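Local structure of xylanase and alpha-amylase inhibitor protein (Scadoxus multiflorus, 3MU7) at residues Y160-P163 against N164-T167; N199-K202 against E203-K207; L253-S256 against Y257-T260. The protein probably inhibits both xylanase and alpha-amylase, and has the TIM-barrel fold of glycosyl hydrolase family 18. All blocks are in the same frame, centred on the assembly; numbering follows the deposited sequence. Where two conformers were deposited one is given.

Contact 1 of 3, residues Y160-P163 against N164-T167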
loop_
_atom_site.group_PDB
_atom_site.type_symbol
_atom_site.label_atom_id
_atom_site.label_comp_id
_atom_site.label_asym_id
_atom_site.label_seq_id
_atom_site.Cartn_x
_atom_site.Cartn_y
_atom_site.Cartn_z
ATOM N N TYR A 160 -11.375 -8.033 -10.751
ATOM C CA TYR A 160 -10.628 -9.270 -10.597
ATOM C C TYR A 160 -10.627 -10.080 -11.906
ATOM O O TYR A 160 -11.694 -10.308 -12.485
ATOM C CB TYR A 160 -11.234 -10.125 -9.476
ATOM C CG TYR A 160 -10.356 -11.306 -9.174
ATOM C CD1 TYR A 160 -9.367 -11.227 -8.198
ATOM C CD2 TYR A 160 -10.464 -12.487 -9.913
ATOM C CE1 TYR A 160 -8.528 -12.298 -7.946
ATOM C CE2 TYR A 160 -9.633 -13.555 -9.670
ATOM C CZ TYR A 160 -8.662 -13.454 -8.690
ATOM O OH TYR A 160 -7.826 -14.515 -8.439
ATOM N N PRO A 161 -9.456 -10.562 -12.372
ATOM C CA PRO A 161 -8.105 -10.374 -11.838
ATOM C C PRO A 161 -7.503 -9.079 -12.363
ATOM O O PRO A 161 -7.838 -8.632 -13.464
ATOM C CB PRO A 161 -7.345 -11.580 -12.389
ATOM C CG PRO A 161 -8.021 -11.886 -13.693
ATOM C CD PRO A 161 -9.469 -11.506 -13.513
ATOM N N ASP A 162 -6.618 -8.478 -11.577
ATOM C CA ASP A 162 -6.038 -7.199 -11.938
ATOM C C ASP A 162 -5.113 -7.316 -13.161
ATOM O O ASP A 162 -4.304 -8.218 -13.230
ATOM C CB ASP A 162 -5.280 -6.635 -10.743
ATOM C CG ASP A 162 -4.748 -5.257 -11.002
ATOM O OD1 ASP A 162 -3.573 -5.150 -11.398
ATOM O OD2 ASP A 162 -5.529 -4.292 -10.867
ATOM N N PRO A 163 -5.228 -6.385 -14.124
ATOM C CA PRO A 163 -4.390 -6.498 -15.327
ATOM C C PRO A 163 -2.893 -6.351 -15.074
ATOM O O PRO A 163 -2.093 -6.964 -15.777
ATOM C CB PRO A 163 -4.887 -5.348 -16.215
ATOM C CG PRO A 163 -5.601 -4.440 -15.308
ATOM C CD PRO A 163 -6.201 -5.287 -14.240
ATOM N N ASN A 164 -2.514 -5.543 -14.089
ATOM C CA ASN A 164 -1.097 -5.337 -13.787
ATOM C C ASN A 164 -0.512 -6.345 -12.818
ATOM O O ASN A 164 0.641 -6.741 -12.957
ATOM C CB ASN A 164 -0.869 -3.919 -13.280
ATOM C CG ASN A 164 -1.257 -2.891 -14.304
ATOM O OD1 ASN A 164 -0.652 -2.818 -15.371
ATOM N ND2 ASN A 164 -2.297 -2.129 -14.019
ATOM N N LEU A 165 -1.323 -6.765 -11.850
ATOM C CA LEU A 165 -0.836 -7.535 -10.710
ATOM C C LEU A 165 -1.476 -8.910 -10.570
ATOM O O LEU A 165 -1.063 -9.690 -9.719
ATOM C CB LEU A 165 -1.055 -6.743 -9.412
ATOM C CG LEU A 165 -0.255 -5.453 -9.213
ATOM C CD1 LEU A 165 -0.956 -4.538 -8.220
ATOM C CD2 LEU A 165 1.155 -5.766 -8.764
ATOM N N GLY A 166 -2.480 -9.213 -11.392
ATOM C CA GLY A 166 -3.254 -10.445 -11.223
ATOM C C GLY A 166 -2.416 -11.712 -11.213
ATOM O O GLY A 166 -2.588 -12.575 -10.355
ATOM N N THR A 167 -1.499 -11.828 -12.165
ATOM C CA THR A 167 -0.645 -13.012 -12.231
ATOM C C THR A 167 0.283 -13.112 -11.020
ATOM O O THR A 167 0.499 -14.199 -10.487
ATOM C CB THR A 167 0.182 -13.058 -13.526
ATOM O OG1 THR A 167 0.997 -11.887 -13.624
ATOM C CG2 THR A 167 -0.727 -13.152 -14.729
HETATM O O HOH W 1 -3.989 -2.086 -11.684
HETATM O O HOH W 2 -1.932 -9.963 -14.569
#
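OD1 of D162 is gripped by two successive backbone amides of the residues that follow. The N-H of L165 reaches D162 OD1 at 2.8 Å and uses the lone pair that faces away from the other carboxylate oxygen, while N164 N adds a weak bond to D162 OD1 at 2.9 Å with an N-H...O angle of only 129°. The carboxylate can turn back over the bend because CG of D162 stands anti to its own backbone N (chi1 -175°), which swings the group alongside the chain running from P163 to L165. Both partners carry the partial positive charge of peptide N-H groups, so the buried carboxylate is probably stabilised as an anion. Together with the bond that D162 O accepts, this resembles an Asx motif leading into helix 166-170, although its i+2 bond is weak.

That bond to the carbonyl runs from G166 N to D162 O at 2.8 Å, with the donor tilted 33° from the carbonyl plane. G166 suits this tight bend, since a CB there would clash with the same carbonyl oxygen. One water joins D162 OD2 to N164 ND2, donating to the first and accepting from the second; another donates to D162 O and accepts from T167 N, at the first turn of the helix.

D162 OD2 has a second partner in Q157 N. The side chains of N164 and L165 lie against strand 120-125, through I125 and F123, and Y160 packs on E203 and K207 of helix 195-207, placing the bend between a barrel strand and the neighbouring helix.

Contact 2 of 3, residues N199-K202 against E203-K207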
loop_
_atom_site.group_PDB
_atom_site.type_symbol
_atom_site.label_atom_id
_atom_site.label_comp_id
_atom_site.label_asym_id
_atom_site.label_seq_id
_atom_site.Cartn_x
_atom_site.Cartn_y
_atom_site.Cartn_z
ATOM N N ASN A 199 -20.281 -7.331 -4.532
ATOM C CA ASN A 199 -19.980 -8.392 -5.497
ATOM C C ASN A 199 -18.477 -8.511 -5.752
ATOM O O ASN A 199 -17.932 -9.610 -5.759
ATOM C CB ASN A 199 -20.730 -8.174 -6.815
ATOM C CG ASN A 199 -22.219 -8.452 -6.698
ATOM O OD1 ASN A 199 -22.665 -9.178 -5.811
ATOM N ND2 ASN A 199 -22.995 -7.875 -7.607
ATOM N N ALA A 200 -17.811 -7.374 -5.940
ATOM C CA ALA A 200 -16.359 -7.355 -6.137
ATOM C C ALA A 200 -15.616 -7.847 -4.888
ATOM O O ALA A 200 -14.698 -8.664 -4.989
ATOM C CB ALA A 200 -15.896 -5.964 -6.540
ATOM N N TRP A 201 -16.023 -7.377 -3.712
ATOM C CA TRP A 201 -15.433 -7.877 -2.472
ATOM C C TRP A 201 -15.560 -9.392 -2.354
ATOM O O TRP A 201 -14.601 -10.065 -1.985
ATOM C CB TRP A 201 -16.062 -7.231 -1.233
ATOM C CG TRP A 201 -15.772 -8.046 0.007
ATOM C CD1 TRP A 201 -16.635 -8.879 0.665
ATOM C CD2 TRP A 201 -14.518 -8.154 0.688
ATOM N NE1 TRP A 201 -16.000 -9.483 1.721
ATOM C CE2 TRP A 201 -14.699 -9.053 1.762
ATOM C CE3 TRP A 201 -13.258 -7.571 0.498
ATOM C CZ2 TRP A 201 -13.669 -9.379 2.650
ATOM C CZ3 TRP A 201 -12.232 -7.897 1.378
ATOM C CH2 TRP A 201 -12.447 -8.790 2.441
ATOM N N LYS A 202 -16.727 -9.941 -2.663
ATOM C CA LYS A 202 -16.944 -11.379 -2.548
ATOM C C LYS A 202 -15.971 -12.136 -3.416
ATOM O O LYS A 202 -15.399 -13.105 -3.009
ATOM C CB LYS A 202 -18.414 -11.770 -2.882
ATOM C CG LYS A 202 -19.415 -11.471 -1.778
ATOM C CD LYS A 202 -20.885 -11.769 -2.167
ATOM C CE LYS A 202 -21.799 -10.688 -1.597
ATOM N NZ LYS A 202 -22.832 -11.270 -0.887
ATOM N N GLU A 203 -15.794 -11.634 -4.630
ATOM C CA GLU A 203 -14.856 -12.283 -5.529
ATOM C C GLU A 203 -13.405 -12.208 -5.034
ATOM O O GLU A 203 -12.699 -13.217 -5.030
ATOM C CB GLU A 203 -14.959 -11.761 -6.960
ATOM C CG GLU A 203 -14.059 -12.570 -7.870
ATOM C CD GLU A 203 -14.322 -12.407 -9.345
ATOM O OE1 GLU A 203 -14.845 -11.364 -9.783
ATOM O OE2 GLU A 203 -13.972 -13.352 -10.071
ATOM N N TRP A 204 -12.968 -11.015 -4.631
ATOM C CA TRP A 204 -11.607 -10.840 -4.115
ATOM C C TRP A 204 -11.356 -11.708 -2.890
ATOM O O TRP A 204 -10.334 -12.391 -2.804
ATOM C CB TRP A 204 -11.321 -9.370 -3.808
ATOM C CG TRP A 204 -10.999 -8.581 -5.034
ATOM C CD1 TRP A 204 -11.852 -7.806 -5.768
ATOM C CD2 TRP A 204 -9.730 -8.505 -5.679
ATOM N NE1 TRP A 204 -11.191 -7.250 -6.835
ATOM C CE2 TRP A 204 -9.883 -7.663 -6.804
ATOM C CE3 TRP A 204 -8.476 -9.072 -5.421
ATOM C CZ2 TRP A 204 -8.824 -7.372 -7.664
ATOM C CZ3 TRP A 204 -7.432 -8.786 -6.272
ATOM C CH2 TRP A 204 -7.610 -7.941 -7.385
ATOM N N SER A 205 -12.299 -11.704 -1.954
ATOM C CA SER A 205 -12.113 -12.477 -0.737
ATOM C C SER A 205 -12.110 -13.983 -1.015
ATOM O O SER A 205 -11.411 -14.723 -0.332
ATOM C CB SER A 205 -13.135 -12.096 0.336
ATOM O OG SER A 205 -14.455 -12.255 -0.134
ATOM N N MET A 206 -12.851 -14.426 -2.027
ATOM C CA MET A 206 -12.854 -15.844 -2.383
ATOM C C MET A 206 -11.604 -16.267 -3.153
ATOM O O MET A 206 -11.037 -17.329 -2.891
ATOM C CB MET A 206 -14.091 -16.196 -3.206
ATOM C CG MET A 206 -14.309 -17.692 -3.376
ATOM S SD MET A 206 -15.604 -18.064 -4.565
ATOM C CE MET A 206 -14.640 -18.585 -5.973
ATOM N N LYS A 207 -11.179 -15.446 -4.108
ATOM C CA LYS A 207 -10.194 -15.885 -5.093
ATOM C C LYS A 207 -8.765 -15.395 -4.895
ATOM O O LYS A 207 -7.832 -16.023 -5.388
ATOM C CB LYS A 207 -10.658 -15.520 -6.502
ATOM C CG LYS A 207 -12.003 -16.107 -6.880
ATOM C CD LYS A 207 -12.313 -15.856 -8.346
ATOM C CE LYS A 207 -13.603 -16.543 -8.775
ATOM N NZ LYS A 207 -13.446 -18.018 -8.858
#
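Residues 199-202 and 203-207 are consecutive turns of helix 195-207, the helical connection of a beta-alpha-beta unit in the TIM barrel, and their backbones are joined by i to i+4 bonds. W204 N meets A200 O at 2.9 Å in a nearly straight bond of 173°, and S205 N reaches W201 O at 2.8 Å. At the two flanking positions, E203 N to N199 O and M206 N to K202 O, the donors are tilted out of the carbonyl planes.

One helical turn after W201, S205 lies over a face of the indole. In the conformer described, one of two, S205 CB sits 3.8 Å from the centroid of the six-membered ring of W201, a CH-pi contact displaced toward the rim. CG of W201 is anti to its backbone N (chi1 162°), which brings the far end of the indole back toward the serine. With the indole cut back to a methyl group, as in an alanine, S205 CB would probably lose its aromatic cover and a gap would open beside V213, L215 and A242, which the indole also touches.

W204 packs on the neighbouring barrel strand, against I177 and V179 of strand 176-180, and its NE1 donates to C158 O. The A200 carbonyl lies at the edge of the W204 ring, with A200 O 3.1 Å from W204 CD1. In that same conformer the serine hydroxyl has two carbonyl oxygens close by: S205 OG is 2.9 Å from W201 O and 3.1 Å from K202 O.

Contact 3 of 3, residues L253-S256 against Y257-T260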
loop_
_atom_site.group_PDB
_atom_site.type_symbol
_atom_site.label_atom_id
_atom_site.label_comp_id
_atom_site.label_asym_id
_atom_site.label_seq_id
_atom_site.Cartn_x
_atom_site.Cartn_y
_atom_site.Cartn_z
ATOM N N LEU A 253 -6.853 3.191 3.529
ATOM C CA LEU A 253 -7.346 4.524 3.214
ATOM C C LEU A 253 -6.402 5.290 2.309
ATOM O O LEU A 253 -5.188 5.393 2.570
ATOM C CB LEU A 253 -7.617 5.328 4.493
ATOM C CG LEU A 253 -8.786 4.834 5.340
ATOM C CD1 LEU A 253 -8.831 5.591 6.655
ATOM C CD2 LEU A 253 -10.110 4.968 4.604
ATOM N N TRP A 254 -6.986 5.851 1.275
ATOM C CA TRP A 254 -6.303 6.773 0.376
ATOM C C TRP A 254 -6.840 8.162 0.737
ATOM O O TRP A 254 -7.938 8.496 0.380
ATOM C CB TRP A 254 -6.657 6.438 -1.090
ATOM C CG TRP A 254 -5.900 7.397 -2.016
ATOM C CD1 TRP A 254 -6.357 8.529 -2.584
ATOM C CD2 TRP A 254 -4.540 7.270 -2.401
ATOM N NE1 TRP A 254 -5.342 9.120 -3.321
ATOM C CE2 TRP A 254 -4.211 8.364 -3.210
ATOM C CE3 TRP A 254 -3.575 6.306 -2.165
ATOM C CZ2 TRP A 254 -2.928 8.527 -3.759
ATOM C CZ3 TRP A 254 -2.331 6.477 -2.667
ATOM C CH2 TRP A 254 -2.021 7.571 -3.489
ATOM N N ASP A 255 -6.118 8.952 1.521
ATOM C CA ASP A 255 -4.758 8.754 2.000
ATOM C C ASP A 255 -4.608 9.659 3.269
ATOM O O ASP A 255 -5.497 10.349 3.625
ATOM C CB ASP A 255 -3.694 9.182 0.967
ATOM C CG ASP A 255 -3.898 10.612 0.464
ATOM O OD1 ASP A 255 -4.477 11.431 1.108
ATOM O OD2 ASP A 255 -3.494 10.830 -0.656
ATOM N N SER A 256 -3.473 9.582 3.917
ATOM C CA SER A 256 -3.258 10.264 5.209
ATOM C C SER A 256 -3.577 11.769 5.150
ATOM O O SER A 256 -4.235 12.300 6.012
ATOM C CB SER A 256 -1.836 10.028 5.688
ATOM O OG SER A 256 -1.582 10.644 6.949
ATOM N N TYR A 257 -3.139 12.394 4.064
ATOM C CA TYR A 257 -3.407 13.811 3.856
ATOM C C TYR A 257 -4.899 14.099 3.999
ATOM O O TYR A 257 -5.297 14.983 4.759
ATOM C CB TYR A 257 -2.894 14.209 2.479
ATOM C CG TYR A 257 -3.149 15.622 2.046
ATOM C CD1 TYR A 257 -2.651 16.702 2.770
ATOM C CD2 TYR A 257 -3.831 15.877 0.863
ATOM C CE1 TYR A 257 -2.859 18.005 2.335
ATOM C CE2 TYR A 257 -4.043 17.171 0.422
ATOM C CZ TYR A 257 -3.555 18.228 1.159
ATOM O OH TYR A 257 -3.777 19.510 0.711
ATOM N N TRP A 258 -5.721 13.341 3.284
ATOM C CA TRP A 258 -7.164 13.547 3.327
ATOM C C TRP A 258 -7.833 13.049 4.598
ATOM O O TRP A 258 -8.801 13.652 5.066
ATOM C CB TRP A 258 -7.832 12.975 2.078
ATOM C CG TRP A 258 -7.567 13.831 0.882
ATOM C CD1 TRP A 258 -6.741 13.550 -0.164
ATOM C CD2 TRP A 258 -8.109 15.130 0.630
ATOM N NE1 TRP A 258 -6.743 14.592 -1.065
ATOM C CE2 TRP A 258 -7.572 15.575 -0.597
ATOM C CE3 TRP A 258 -8.995 15.966 1.326
ATOM C CZ2 TRP A 258 -7.896 16.818 -1.153
ATOM C CZ3 TRP A 258 -9.315 17.203 0.776
ATOM C CH2 TRP A 258 -8.763 17.617 -0.451
ATOM N N ASP A 259 -7.324 11.959 5.167
ATOM C CA ASP A 259 -7.840 11.426 6.428
ATOM C C ASP A 259 -7.640 12.425 7.572
ATOM O O ASP A 259 -8.463 12.513 8.485
ATOM C CB ASP A 259 -7.158 10.095 6.744
ATOM C CG ASP A 259 -7.906 9.272 7.773
ATOM O OD1 ASP A 259 -9.136 9.411 7.910
ATOM O OD2 ASP A 259 -7.246 8.456 8.433
ATOM N N THR A 260 -6.555 13.194 7.517
ATOM C CA THR A 260 -6.314 14.248 8.504
ATOM C C THR A 260 -7.447 15.279 8.472
ATOM O O THR A 260 -7.916 15.708 9.532
ATOM C CB THR A 260 -4.964 14.943 8.250
ATOM O OG1 THR A 260 -3.903 13.981 8.314
ATOM C CG2 THR A 260 -4.688 16.048 9.270
#
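D255 turns its carboxylate to the first turn of the helix that follows it, where Y257 and W258 meet it. From CB, the side chain rises with CG between the backbone N and the carbonyl carbon (chi1 53°), and this torsion folds it over the start of the helix. D255 CG lies 4.1 Å from W258 CD1. At the tip, D255 OD1 accepts from W258 N at 3.2 Å, and the amide approaches nearly along the C-O axis with an N-H...O angle of 166°. D255 OD1 also touches W258 CD1 at 3.4 Å and Y257 CB at 3.5 Å, while the carboxylate and indole planes are nearly parallel, 11° apart, with the two side chains crossing at a slant. The other oxygen, OD2, rests over a face of the W254 ring near its rim.

D255 is thus the N-cap of helix 256-262, at the point where the barrel strand 248-254 ends and the chain turns into the helix, and the cis peptide before it belongs to this turn. Its carbonyl oxygen takes D259 N in the first helical bond. One residue on, S256 O accepts twice from T260: from the amide and from OG1, whose hydroxyl at 2.9 Å from S256 O stands above the carbonyl plane.

L253, still on the strand, crosses the D259 side chain at about a right angle and brings L253 CD1 to 3.7 Å from D259 OD2. That oxygen is held by Y27 OH and S265 OG, and S256 OG by R16 and T21.

In the fold
Contacts 1 and 2 adjoin each other, their centres 13 Å apart. Y160 makes most of the bridge: its ring meets W204 edge-to-face, with Y160 CD1 3.6 Å from W204 CE3, and D162 CB also touches W204 CH2 at 4.3 Å. The loop carrying contact 1 therefore packs directly on the helix of contact 2, and a second tie is the disulfide from C158 to C187, whose C187 is touched by A200 of contact 2. Contact 3 lies about 25 Å from each of them, centre to centre, and on the opposite side of the chain's centre from contact 1. A bound PEG fragment lies about 3 Å from its W258 side chain; W201 of contact 2 is about 9 Å from a PEG.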